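Local structure of dihydropteroate synthase (Xanthomonas albilineans, 6Q62) at residues R235-P238 / E239-V242. The protein probably catalyses the condensation of para-aminobenzoate with 6-hydroxymethyl-7,8-dihydropterin diphosphate to dihydropteroate, the precursor of folates. Sequence-based numbering, arbitrary orientation.
Sequences RELP and EQRV. With SO4 (sulfate ion), chain I.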
loop_
_atom_site.group_PDB
_atom_site.type_symbol
_atom_site.label_atom_id
_atom_site.label_comp_id
_atom_site.label_asym_id
_atom_site.label_seq_id
_atom_site.Cartn_x
_atom_site.Cartn_y
_atom_site.Cartn_z
ATOM N N ARG A 235 4.127 15.031 0.052
ATOM C CA ARG A 235 4.503 14.828 1.448
ATOM C C ARG A 235 5.929 15.327 1.631
ATOM O O ARG A 235 6.878 14.729 1.111
ATOM C CB ARG A 235 4.360 13.348 1.850
ATOM C CG ARG A 235 2.936 12.788 1.665
ATOM C CD ARG A 235 1.861 13.399 2.554
ATOM N NE ARG A 235 0.558 12.846 2.163
ATOM C CZ ARG A 235 -0.615 13.429 2.373
ATOM N NH1 ARG A 235 -0.682 14.584 3.019
ATOM N NH2 ARG A 235 -1.735 12.852 1.948
ATOM N N GLU A 236 6.065 16.453 2.335
ATOM C CA GLU A 236 7.349 17.146 2.540
ATOM C C GLU A 236 8.328 16.399 3.414
ATOM O O GLU A 236 9.515 16.396 3.111
ATOM C CB GLU A 236 7.110 18.526 3.141
ATOM C CG GLU A 236 8.248 19.483 2.843
ATOM C CD GLU A 236 8.291 20.713 3.729
ATOM O OE1 GLU A 236 9.394 21.281 3.895
ATOM O OE2 GLU A 236 7.227 21.107 4.261
ATOM N N LEU A 237 7.859 15.823 4.512
ATOM C CA LEU A 237 8.764 15.158 5.450
ATOM C C LEU A 237 8.902 13.669 5.183
ATOM O O LEU A 237 7.903 13.031 4.851
ATOM C CB LEU A 237 8.385 15.442 6.917
ATOM C CG LEU A 237 8.230 16.940 7.314
ATOM C CD1 LEU A 237 7.635 17.081 8.717
ATOM C CD2 LEU A 237 9.554 17.713 7.185
ATOM N N PRO A 238 10.137 13.106 5.278
ATOM C CA PRO A 238 10.319 11.679 5.007
ATOM C C PRO A 238 9.336 10.793 5.756
ATOM O O PRO A 238 8.795 9.886 5.145
ATOM C CB PRO A 238 11.775 11.428 5.425
ATOM C CG PRO A 238 12.447 12.726 5.181
ATOM C CD PRO A 238 11.432 13.748 5.616
ATOM N N GLU A 239 9.059 11.079 7.037
ATOM C CA GLU A 239 8.144 10.278 7.857
ATOM C C GLU A 239 6.689 10.313 7.370
ATOM O O GLU A 239 5.900 9.489 7.812
ATOM C CB GLU A 239 8.204 10.646 9.366
ATOM C CG GLU A 239 9.518 11.217 9.878
ATOM C CD GLU A 239 9.680 12.705 9.640
ATOM O OE1 GLU A 239 10.574 13.083 8.849
ATOM O OE2 GLU A 239 8.906 13.494 10.231
ATOM N N GLN A 240 6.328 11.276 6.495
ATOM C CA GLN A 240 4.973 11.451 5.944
ATOM C C GLN A 240 4.816 10.632 4.666
ATOM O O GLN A 240 3.720 10.545 4.114
ATOM C CB GLN A 240 4.710 12.947 5.621
ATOM C CG GLN A 240 4.735 13.853 6.848
ATOM C CD GLN A 240 4.665 15.332 6.512
ATOM O OE1 GLN A 240 5.123 15.799 5.458
ATOM N NE2 GLN A 240 4.085 16.098 7.426
ATOM N N ARG A 241 5.924 9.992 4.213
ATOM C CA ARG A 241 5.944 9.270 2.937
ATOM C C ARG A 241 5.780 7.767 3.072
ATOM O O ARG A 241 6.012 7.030 2.107
ATOM C CB ARG A 241 7.274 9.562 2.215
ATOM C CG ARG A 241 7.459 11.016 1.863
ATOM C CD ARG A 241 8.896 11.272 1.488
ATOM N NE ARG A 241 9.133 12.704 1.294
ATOM C CZ ARG A 241 10.320 13.246 1.056
ATOM N NH1 ARG A 241 11.402 12.483 0.972
ATOM N NH2 ARG A 241 10.431 14.556 0.868
ATOM N N VAL A 242 5.341 7.315 4.223
ATOM C CA VAL A 242 5.223 5.876 4.451
ATOM C C VAL A 242 4.182 5.214 3.524
ATOM O O VAL A 242 4.509 4.241 2.855
ATOM C CB VAL A 242 4.975 5.561 5.923
ATOM C CG1 VAL A 242 4.870 4.060 6.137
ATOM C CG2 VAL A 242 6.051 6.174 6.821
HETATM S S SO4 I . 14.202 14.791 0.767
HETATM O O1 SO4 I . 14.479 15.340 2.096
HETATM O O2 SO4 I . 15.313 15.087 -0.143
HETATM O O3 SO4 I . 14.042 13.346 0.883
HETATM O O4 SO4 I . 13.003 15.405 0.213
HETATM O O HOH W 1 3.651 17.679 3.584
#
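The guanidinium of Arg241 reaches back along the preceding turn to Arg235 and is held along two sides, by a backbone carbonyl and by a sulfate. Arg241 NE donates to Arg235 O at 3.0 Å in a nearly straight bond (169°), with the acceptor almost in the guanidinium plane. The outer nitrogens hold the sulfate, probably a guest from the crystallisation liquor, in a bidentate manner: NH1 of Arg241 bonds sulfate O3 and NH2 bonds O4, each at 2.8 Å. NH1 also donates to Arg225 O, while Pro238 lies over one face of the group, offset toward its rim.

The turn itself is a short 3-10 segment in the loop between helices 227-233 and 242-254 of the TIM-barrel-type fold. Its i+3 to i bonds run from Gln240 N to Leu237 O (2.9 Å) and from Arg241 N to Pro238 O (3.0 Å). Arg241 then serves as N-cap residue of helix 242-254, whose first residue, Val242, lines the pocket of the bound indole-2-carboxylic acid; the carbonyl oxygen of Arg241 accepts a bond from Ser245 OG.

Gln240 folds its amide back over the chain: with CG beside its own backbone N (chi1 -63°) and the rest extended, Gln240 OE1 accepts from Leu237 N at 2.9 Å. A water bridges the same OE1 to Glu236 N, so the amide oxygen receives two bonds. The aliphatic part of Arg235 packs on the backbone of Gln240, Arg235 CG lying 3.4 Å from Gln240 O, before a bend at chi2 (-65°) carries its guanidinium to a salt bridge with Asp270 of the second subunit.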